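Local coordinates for protein 2-oxoadipate dioxygenase/decarboxylase (Pseudomonas putida, PDB 6W1G) that converts 2-oxoadipate and dioxygen to (R)-2-hydroxyglutarate and carbon dioxide in an iron(II)-dependent step of D-lysine breakdown, at residues 156-161 / 183-188; 227-232 / 293-298; 247-252 / 266-271. All blocks are in the same frame, centred on the assembly; numbering follows the deposited sequence.

Contact 1. Residues 156-161 / 183-188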
loop_
_atom_site.group_PDB
_atom_site.type_symbol
_atom_site.label_atom_id
_atom_site.label_comp_id
_atom_site.label_asym_id
_atom_site.label_seq_id
_atom_site.Cartn_x
_atom_site.Cartn_y
_atom_site.Cartn_z
ATOM N N ILE A 156 15.193 -10.147 -15.067
ATOM C CA ILE A 156 13.976 -10.489 -14.341
ATOM C C ILE A 156 12.696 -10.389 -15.148
ATOM O O ILE A 156 11.656 -10.844 -14.686
ATOM C CB ILE A 156 13.877 -9.660 -13.047
ATOM C CG1 ILE A 156 13.598 -8.186 -13.330
ATOM C CG2 ILE A 156 15.122 -9.877 -12.165
ATOM C CD1 ILE A 156 13.285 -7.400 -12.081
ATOM N N PHE A 157 12.706 -9.792 -16.327
ATOM C CA PHE A 157 11.541 -9.641 -17.170
ATOM C C PHE A 157 11.625 -10.565 -18.369
ATOM O O PHE A 157 12.696 -10.693 -18.986
ATOM C CB PHE A 157 11.449 -8.230 -17.699
ATOM C CG PHE A 157 11.505 -7.185 -16.617
ATOM C CD1 PHE A 157 10.432 -6.959 -15.778
ATOM C CD2 PHE A 157 12.688 -6.476 -16.387
ATOM C CE1 PHE A 157 10.529 -5.986 -14.765
ATOM C CE2 PHE A 157 12.784 -5.530 -15.393
ATOM C CZ PHE A 157 11.727 -5.279 -14.595
ATOM N N THR A 158 10.509 -11.193 -18.717
ATOM C CA THR A 158 10.505 -11.979 -19.935
ATOM C C THR A 158 10.581 -11.066 -21.146
ATOM O O THR A 158 10.164 -9.907 -21.128
ATOM C CB THR A 158 9.287 -12.884 -20.063
ATOM O OG1 THR A 158 8.140 -12.078 -20.329
ATOM C CG2 THR A 158 9.063 -13.731 -18.810
ATOM N N SER A 159 11.147 -11.605 -22.223
ATOM C CA SER A 159 11.226 -10.834 -23.448
ATOM C C SER A 159 9.838 -10.424 -23.938
ATOM O O SER A 159 9.672 -9.303 -24.460
ATOM C CB SER A 159 11.980 -11.608 -24.526
ATOM O OG SER A 159 13.346 -11.710 -24.193
ATOM N N ARG A 160 8.846 -11.310 -23.791
ATOM C CA ARG A 160 7.498 -10.970 -24.235
ATOM C C ARG A 160 6.919 -9.817 -23.395
ATOM O O ARG A 160 6.254 -8.921 -23.929
ATOM C CB ARG A 160 6.579 -12.192 -24.194
ATOM C CG ARG A 160 5.250 -11.970 -24.888
ATOM C CD ARG A 160 5.421 -12.024 -26.410
ATOM N NE ARG A 160 4.138 -11.713 -27.059
ATOM C CZ ARG A 160 3.847 -10.578 -27.686
ATOM N NH1 ARG A 160 4.767 -9.616 -27.845
ATOM N NH2 ARG A 160 2.626 -10.399 -28.136
ATOM N N ALA A 161 7.170 -9.824 -22.080
ATOM C CA ALA A 161 6.722 -8.683 -21.279
ATOM C C ALA A 161 7.310 -7.383 -21.800
ATOM O O ALA A 161 6.618 -6.377 -21.905
ATOM C CB ALA A 161 7.076 -8.888 -19.809
ATOM N N VAL A 183 -0.527 -9.598 -18.734
ATOM C CA VAL A 183 -0.681 -9.958 -17.333
ATOM C C VAL A 183 0.061 -11.243 -17.046
ATOM O O VAL A 183 0.774 -11.346 -16.049
ATOM C CB VAL A 183 -2.180 -10.037 -16.985
ATOM C CG1 VAL A 183 -2.373 -10.752 -15.662
ATOM C CG2 VAL A 183 -2.767 -8.621 -16.941
ATOM N N GLN A 184 -0.071 -12.220 -17.935
ATOM C CA GLN A 184 0.587 -13.490 -17.673
ATOM C C GLN A 184 2.102 -13.359 -17.721
ATOM O O GLN A 184 2.819 -13.991 -16.922
ATOM C CB GLN A 184 0.079 -14.522 -18.651
ATOM C CG GLN A 184 -1.383 -14.960 -18.325
ATOM C CD GLN A 184 -1.706 -15.369 -16.837
ATOM O OE1 GLN A 184 -0.979 -16.151 -16.194
ATOM N NE2 GLN A 184 -2.801 -14.816 -16.301
ATOM N N GLU A 185 2.612 -12.584 -18.678
ATOM C CA GLU A 185 4.049 -12.425 -18.780
ATOM C C GLU A 185 4.609 -11.635 -17.630
ATOM O O GLU A 185 5.683 -11.946 -17.112
ATOM C CB GLU A 185 4.397 -11.798 -20.124
ATOM C CG GLU A 185 4.126 -12.674 -21.300
ATOM C CD GLU A 185 5.038 -13.910 -21.396
ATOM O OE1 GLU A 185 6.154 -13.905 -20.836
ATOM O OE2 GLU A 185 4.632 -14.877 -22.079
ATOM N N ALA A 186 3.915 -10.576 -17.244
ATOM C CA ALA A 186 4.350 -9.782 -16.096
ATOM C C ALA A 186 4.379 -10.609 -14.825
ATOM O O ALA A 186 5.265 -10.444 -13.989
ATOM C CB ALA A 186 3.409 -8.607 -15.896
ATOM N N LEU A 187 3.397 -11.495 -14.658
ATOM C CA LEU A 187 3.320 -12.279 -13.440
ATOM C C LEU A 187 4.553 -13.142 -13.248
ATOM O O LEU A 187 4.960 -13.388 -12.110
ATOM C CB LEU A 187 2.077 -13.150 -13.533
ATOM C CG LEU A 187 1.499 -13.762 -12.268
ATOM C CD1 LEU A 187 1.063 -12.690 -11.346
ATOM C CD2 LEU A 187 0.338 -14.662 -12.659
ATOM N N HIS A 188 5.174 -13.588 -14.348
ATOM C CA HIS A 188 6.347 -14.417 -14.203
ATOM C C HIS A 188 7.448 -13.731 -13.407
ATOM O O HIS A 188 8.225 -14.396 -12.703
ATOM C CB HIS A 188 6.876 -14.794 -15.583
ATOM C CG HIS A 188 6.022 -15.742 -16.348
ATOM N ND1 HIS A 188 5.435 -16.859 -15.782
ATOM C CD2 HIS A 188 5.705 -15.774 -17.662
ATOM C CE1 HIS A 188 4.775 -17.524 -16.717
ATOM N NE2 HIS A 188 4.928 -16.890 -17.869
HETATM O O HOH W 1 8.210 -10.722 -16.985
#

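Contact 2. Residues 227-232 / 293-298. With NI (nickel (II) ion), chain B.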
loop_
_atom_site.group_PDB
_atom_site.type_symbol
_atom_site.label_atom_id
_atom_site.label_comp_id
_atom_site.label_asym_id
_atom_site.label_seq_id
_atom_site.Cartn_x
_atom_site.Cartn_y
_atom_site.Cartn_z
ATOM N N LEU A 227 1.605 -10.144 0.111
ATOM C CA LEU A 227 0.407 -9.634 -0.527
ATOM C C LEU A 227 -0.618 -9.439 0.578
ATOM O O LEU A 227 -0.970 -10.413 1.251
ATOM C CB LEU A 227 -0.076 -10.658 -1.520
ATOM C CG LEU A 227 -0.909 -10.286 -2.633
ATOM C CD1 LEU A 227 -0.736 -9.104 -3.369
ATOM C CD2 LEU A 227 -1.375 -11.394 -3.460
ATOM N N THR A 228 -1.075 -8.206 0.750
ATOM C CA THR A 228 -1.822 -7.798 1.945
ATOM C C THR A 228 -3.239 -7.434 1.566
ATOM O O THR A 228 -3.443 -6.474 0.794
ATOM C CB THR A 228 -1.143 -6.581 2.580
ATOM O OG1 THR A 228 0.196 -6.963 2.873
ATOM C CG2 THR A 228 -1.879 -6.145 3.822
ATOM N N PRO A 229 -4.222 -8.163 2.095
ATOM C CA PRO A 229 -5.621 -7.774 1.915
ATOM C C PRO A 229 -6.004 -6.707 2.919
ATOM O O PRO A 229 -5.333 -6.488 3.927
ATOM C CB PRO A 229 -6.392 -9.070 2.180
ATOM C CG PRO A 229 -5.561 -9.789 3.151
ATOM C CD PRO A 229 -4.111 -9.411 2.894
ATOM N N ARG A 230 -7.126 -6.054 2.635
ATOM C CA ARG A 230 -7.664 -4.988 3.458
ATOM C C ARG A 230 -8.831 -5.489 4.305
ATOM O O ARG A 230 -9.820 -6.011 3.782
ATOM C CB ARG A 230 -8.152 -3.820 2.590
ATOM C CG ARG A 230 -8.777 -2.708 3.397
ATOM C CD ARG A 230 -9.263 -1.574 2.507
ATOM N NE ARG A 230 -9.959 -0.586 3.287
ATOM C CZ ARG A 230 -10.626 0.464 2.800
ATOM N NH1 ARG A 230 -10.704 0.668 1.485
ATOM N NH2 ARG A 230 -11.220 1.306 3.618
ATOM N N THR A 231 -8.691 -5.350 5.623
ATOM C CA THR A 231 -9.793 -5.608 6.527
ATOM C C THR A 231 -10.359 -4.309 7.064
ATOM O O THR A 231 -9.658 -3.322 7.225
ATOM C CB THR A 231 -9.368 -6.527 7.690
ATOM O OG1 THR A 231 -10.493 -6.853 8.512
ATOM C CG2 THR A 231 -8.318 -5.932 8.582
ATOM N N LEU A 232 -11.648 -4.370 7.417
ATOM C CA LEU A 232 -12.301 -3.257 8.101
ATOM C C LEU A 232 -12.031 -3.237 9.609
ATOM O O LEU A 232 -12.379 -2.280 10.268
ATOM C CB LEU A 232 -13.813 -3.315 7.867
ATOM C CG LEU A 232 -14.228 -3.169 6.410
ATOM C CD1 LEU A 232 -15.751 -3.279 6.281
ATOM C CD2 LEU A 232 -13.722 -1.878 5.788
ATOM N N GLY A 293 3.517 -13.009 5.955
ATOM C CA GLY A 293 2.314 -12.351 5.500
ATOM C C GLY A 293 2.034 -11.111 6.326
ATOM O O GLY A 293 2.699 -10.771 7.303
ATOM N N GLU A 294 1.028 -10.372 5.846
ATOM C CA GLU A 294 0.633 -9.101 6.443
ATOM C C GLU A 294 -0.860 -8.905 6.289
ATOM O O GLU A 294 -1.503 -9.421 5.350
ATOM C CB GLU A 294 1.407 -7.973 5.754
ATOM C CG GLU A 294 1.154 -6.574 6.274
ATOM C CD GLU A 294 2.055 -5.596 5.567
ATOM O OE1 GLU A 294 1.763 -5.197 4.422
ATOM O OE2 GLU A 294 3.105 -5.233 6.139
ATOM N N ILE A 295 -1.421 -8.124 7.203
ATOM C CA ILE A 295 -2.814 -7.694 7.156
ATOM C C ILE A 295 -2.835 -6.209 7.481
ATOM O O ILE A 295 -2.071 -5.740 8.319
ATOM C CB ILE A 295 -3.671 -8.526 8.164
ATOM C CG1 ILE A 295 -5.126 -8.162 8.133
ATOM C CG2 ILE A 295 -3.145 -8.429 9.596
ATOM C CD1 ILE A 295 -5.808 -8.405 6.832
ATOM N N GLU A 296 -3.757 -5.464 6.846
ATOM C CA GLU A 296 -3.862 -4.020 7.090
ATOM C C GLU A 296 -5.309 -3.576 7.120
ATOM O O GLU A 296 -6.195 -4.193 6.519
ATOM C CB GLU A 296 -3.102 -3.201 6.053
ATOM C CG GLU A 296 -3.721 -3.083 4.669
ATOM C CD GLU A 296 -2.779 -2.427 3.600
ATOM O OE1 GLU A 296 -1.770 -1.864 3.995
ATOM O OE2 GLU A 296 -3.039 -2.497 2.401
ATOM N N GLN A 297 -5.515 -2.467 7.826
ATOM C CA GLN A 297 -6.761 -1.744 7.882
ATOM C C GLN A 297 -6.436 -0.302 7.455
ATOM O O GLN A 297 -5.502 0.291 7.998
ATOM C CB GLN A 297 -7.339 -1.746 9.309
ATOM C CG GLN A 297 -8.682 -1.028 9.414
ATOM C CD GLN A 297 -9.176 -0.885 10.809
ATOM O OE1 GLN A 297 -8.870 -1.683 11.714
ATOM N NE2 GLN A 297 -9.992 0.117 11.015
ATOM N N ARG A 298 -7.182 0.264 6.512
ATOM C CA ARG A 298 -6.871 1.580 5.958
ATOM C C ARG A 298 -7.893 2.600 6.413
ATOM O O ARG A 298 -9.086 2.377 6.241
ATOM C CB ARG A 298 -6.767 1.552 4.423
ATOM C CG ARG A 298 -5.530 0.849 3.979
ATOM C CD ARG A 298 -5.397 0.785 2.442
ATOM N NE ARG A 298 -4.074 0.282 2.108
ATOM C CZ ARG A 298 -2.985 1.032 2.069
ATOM N NH1 ARG A 298 -3.059 2.364 2.155
ATOM N NH2 ARG A 298 -1.796 0.453 1.934
HETATM NI NI NI B . 3.085 -4.242 3.149
HETATM O O HOH W 2 -0.882 -11.624 3.696
HETATM O O HOH W 3 -5.037 -3.567 0.842
HETATM O O HOH W 4 -9.825 -0.847 6.100
HETATM O O HOH W 5 -11.516 0.828 7.044
HETATM O O HOH W 6 4.657 -3.844 4.753
HETATM O O HOH W 7 4.590 -3.164 2.048
HETATM O O HOH W 8 2.793 -2.342 3.831
#

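Contact 3. Residues 247-252 / 266-271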
loop_
_atom_site.group_PDB
_atom_site.type_symbol
_atom_site.label_atom_id
_atom_site.label_comp_id
_atom_site.label_asym_id
_atom_site.label_seq_id
_atom_site.Cartn_x
_atom_site.Cartn_y
_atom_site.Cartn_z
ATOM N N PRO A 247 -0.502 -16.824 14.063
ATOM C CA PRO A 247 -0.507 -15.863 15.172
ATOM C C PRO A 247 0.277 -14.642 14.760
ATOM O O PRO A 247 1.456 -14.754 14.362
ATOM C CB PRO A 247 0.203 -16.604 16.309
ATOM C CG PRO A 247 0.975 -17.645 15.654
ATOM C CD PRO A 247 0.189 -18.060 14.427
ATOM N N PRO A 248 -0.311 -13.470 14.851
ATOM C CA PRO A 248 0.422 -12.298 14.386
ATOM C C PRO A 248 1.213 -11.701 15.530
ATOM O O PRO A 248 1.050 -12.052 16.697
ATOM C CB PRO A 248 -0.688 -11.335 13.991
ATOM C CG PRO A 248 -1.786 -11.629 14.979
ATOM C CD PRO A 248 -1.721 -13.148 15.147
ATOM N N LYS A 249 2.073 -10.771 15.162
ATOM C CA LYS A 249 2.697 -9.931 16.156
ATOM C C LYS A 249 1.627 -9.184 16.930
ATOM O O LYS A 249 0.688 -8.609 16.352
ATOM C CB LYS A 249 3.633 -8.965 15.443
ATOM C CG LYS A 249 4.815 -9.629 14.715
ATOM C CD LYS A 249 5.841 -10.229 15.638
ATOM C CE LYS A 249 7.194 -10.288 14.913
ATOM N NZ LYS A 249 7.930 -11.552 15.175
ATOM N N ALA A 250 1.735 -9.218 18.251
ATOM C CA ALA A 250 0.804 -8.473 19.087
ATOM C C ALA A 250 0.933 -6.971 18.894
ATOM O O ALA A 250 -0.065 -6.262 19.002
ATOM C CB ALA A 250 1.056 -8.795 20.549
ATOM N N VAL A 251 2.140 -6.466 18.642
ATOM C CA VAL A 251 2.305 -5.057 18.330
ATOM C C VAL A 251 1.710 -4.773 16.958
ATOM O O VAL A 251 2.091 -5.366 15.948
ATOM C CB VAL A 251 3.785 -4.678 18.349
ATOM C CG1 VAL A 251 3.984 -3.280 17.824
ATOM C CG2 VAL A 251 4.369 -4.796 19.747
ATOM N N VAL A 252 0.779 -3.847 16.900
ATOM C CA VAL A 252 0.194 -3.402 15.651
ATOM C C VAL A 252 0.850 -2.081 15.294
ATOM O O VAL A 252 0.846 -1.141 16.109
ATOM C CB VAL A 252 -1.331 -3.269 15.794
ATOM C CG1 VAL A 252 -1.935 -2.706 14.521
ATOM C CG2 VAL A 252 -1.952 -4.608 16.144
ATOM N N GLN A 266 -1.309 -2.122 10.689
ATOM C CA GLN A 266 -0.841 -3.352 10.062
ATOM C C GLN A 266 -0.139 -4.263 11.071
ATOM O O GLN A 266 0.428 -3.800 12.073
ATOM C CB GLN A 266 0.135 -3.083 8.921
ATOM C CG GLN A 266 1.401 -2.393 9.360
ATOM C CD GLN A 266 2.342 -1.927 8.232
ATOM O OE1 GLN A 266 1.923 -1.476 7.141
ATOM N NE2 GLN A 266 3.632 -2.008 8.518
ATOM N N THR A 267 -0.193 -5.563 10.801
ATOM C CA THR A 267 0.632 -6.505 11.561
ATOM C C THR A 267 0.986 -7.652 10.620
ATOM O O THR A 267 0.509 -7.729 9.484
ATOM C CB THR A 267 0.006 -6.954 12.901
ATOM O OG1 THR A 267 0.990 -7.670 13.644
ATOM C CG2 THR A 267 -1.206 -7.778 12.706
ATOM N N SER A 268 1.860 -8.521 11.091
ATOM C CA SER A 268 2.498 -9.541 10.273
ATOM C C SER A 268 2.431 -10.897 10.960
ATOM O O SER A 268 2.135 -11.012 12.161
ATOM C CB SER A 268 3.981 -9.176 9.973
ATOM O OG SER A 268 4.699 -9.151 11.200
ATOM N N PHE A 269 2.695 -11.924 10.155
ATOM C CA PHE A 269 2.696 -13.299 10.660
ATOM C C PHE A 269 3.591 -14.135 9.769
ATOM O O PHE A 269 3.851 -13.797 8.610
ATOM C CB PHE A 269 1.271 -13.856 10.670
ATOM C CG PHE A 269 0.575 -13.871 9.341
ATOM C CD1 PHE A 269 -0.138 -12.765 8.884
ATOM C CD2 PHE A 269 0.618 -15.001 8.536
ATOM C CE1 PHE A 269 -0.761 -12.798 7.662
ATOM C CE2 PHE A 269 -0.007 -15.034 7.330
ATOM C CZ PHE A 269 -0.710 -13.931 6.893
ATOM N N LYS A 270 3.988 -15.272 10.269
ATOM C CA LYS A 270 4.748 -16.213 9.472
ATOM C C LYS A 270 3.770 -17.006 8.622
ATOM O O LYS A 270 2.846 -17.630 9.137
ATOM C CB LYS A 270 5.553 -17.157 10.361
ATOM C CG LYS A 270 6.474 -18.084 9.546
ATOM C CD LYS A 270 7.424 -18.908 10.399
ATOM C CE LYS A 270 8.289 -19.873 9.581
ATOM N NZ LYS A 270 9.161 -20.647 10.480
ATOM N N ALA A 271 3.990 -17.003 7.308
ATOM C CA ALA A 271 3.053 -17.627 6.388
ATOM C C ALA A 271 3.502 -18.973 5.870
ATOM O O ALA A 271 2.655 -19.840 5.652
ATOM C CB ALA A 271 2.761 -16.713 5.210
HETATM O O HOH W 9 3.186 -16.065 12.836
#

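Contact 1. Residues 156-161 / 183-188
Thr158 and Glu185 stand at the middle of a mainly polar, side-chain-mediated contact that joins the start of helix 159-171 to helix 176-188, the next helix along the chain. The hydroxyl OG1 of Thr158 donates to OE1 of Glu185 at 2.7 Å, meeting the carboxylate on its anti side and 24° out of its plane; the two side chains cross at about a right angle. Glu185 folds back to be met there, its chain bending at chi2. The same OG1 atom accepts from the backbone N of Ala161 at 3.0 Å, with a fairly straight N-H...O angle of 161°. Thr158 is thus the N-cap of helix 159-171: its chi1 of 72° sets OG1 between the backbone N and the carbonyl carbon. With a donor bond on one partner and an acceptor bond on the other, the hydroxyl is fixed in its rotation, and a carboxylate held beside a helix N terminus is likely to be favoured in its charged form. A water adds a second bridge, accepting from Thr158 N at 2.9 Å and donating to Glu185 O at 2.8 Å.

Around this polar centre, carbon atoms of the neighbouring side chains pack. Arg160 lays its CB 3.6 Å from Glu185 CD, with CG beside it, but its guanidinium leads elsewhere and pairs with Glu163. Ala161 CB rests 4.0 Å from Glu185 CB. On the other flank Thr158 CG2 lies 4.0 Å from His188 CB and approaches the imidazole obliquely, while ND1 of that ring is hydrogen-bonded to Arg191. Beyond the contact, Phe157 packs on helix 78-90, and Ala186 and Leu187 pack on helix 9-27.

Contact 2. Residues 227-232 / 293-298
Glu294 OE1 binds the nickel ion at 2.1 Å. The hydroxyl OG1 of Thr228 donates a hydrogen bond to Glu294 OE1 at 2.8 Å. It comes in on the anti side of the carboxylate, 26° out of its plane, so the liganding oxygen is gripped both by the metal and by a second-shell donor. Its sister oxygen OE2 takes a bond from one of the three metal-bound waters. His70 and His226 complete the site, a two-histidine, one-carboxylate triad that holds iron(II) in this enzyme. Two residues further on, Glu296 uses OE2 to accept from His70 ND1, and the same oxygen lies 3.0 Å from Arg298 NE in a salt bridge; Glu296 thereby positions a first-shell ligand from behind. Arg298 NH1 also bonds Asp398 O.

The backbones meet in a single parallel bridge centred on Arg230 and Glu296. Thr231 N donates to Glu296 O at 2.9 Å, whereas the return bond from Glu296 N to Pro229 O is weak at 3.5 Å. The axes of strands 227-229 and 293-298 diverge by 36°, and water enters where direct bonds are missing: one bridges Leu227 O and Glu294 N, another links Arg230 NE, Thr231 O and Arg298 N. The contact thus sets the edge strand of the five-stranded sheet against strand 288-298, close to the metal, consistent with the glyoxalase clan, whose members bind metal on curved sheets.

With OG1 of Thr228 beside the backbone N (chi1 -58°), its methyl CG2 stands anti to that N and rests 3.7 Å from Glu296 CG. Farther out, Pro229 CG meets Ile295 CD1 at 3.9 Å, crossing at about a right angle, and Thr231 CG2 joins Ile295 too. The guanidinium of Arg230 has Arg298 CB over one face and pairs with Glu61 and Glu68.

Contact 3. Residues 247-252 / 266-271
Phe269, the aromatic residue here, meets the loop through CB and not through its ring: CB lies 3.8 Å from Pro247 O and also approaches Pro248 CA. The flat ring itself leads away from residues 247-252 and is packed by Met241 and Ile246. Next to it, Lys249 N donates to Ser268 O at 3.0 Å, while Pro248 CA makes a CA-H...O contact with the same oxygen.

Thr267 supplies the second direct bond: with OG1 anti to its backbone N (chi1 -170°), the hydroxyl donates to Lys249 O at 2.9 Å, tilted 22° from the carbonyl plane. Its CG2 packs 3.8 Å from Pro248 CB. The loop thus covers one edge of strand 264-275, whose other edge pairs with strand 288-298 in a two-stranded antiparallel sheet. A water extends the edge contact, bridging Pro247 O at 2.7 Å and Lys270 N at 2.8 Å. An alanine in place of Thr267 would probably leave Lys249 O without this hydroxyl donor and open a gap beside Pro248 CB.

Lys249 CG touches Ser268 OG, and Val252 CG1 rests 3.6 Å from Gln266 O. Glu327 receives the backbone N-H groups of Ala250 and Val251, whereas Gln266 NE2 is hydrogen-bonded to Glu253 OE1, just past the loop segment, and the nearest atom of the Gln266 side chain is about 5 Å from the nickel ion.

From the N terminus, contact 1 comes first: it closes a short, mostly helical loop by bringing 183-188 back to 156-161, and it is complete before the others begin. Contact 2 then opens at 227-232 and closes some sixty residues later at 293-298, joining the edge of the five-stranded sheet to the two-stranded one. Within that span lies contact 3, where 247-252 folds back on strand 264-275; no loops cross. Contacts 2 and 3 touch, because strands 264-275 and 288-298 are neighbours, with Gly293 N 2.8 Å from Phe269 O. Contact 1 stays apart in the helical region, its nearest atoms about 8 Å from contact 2.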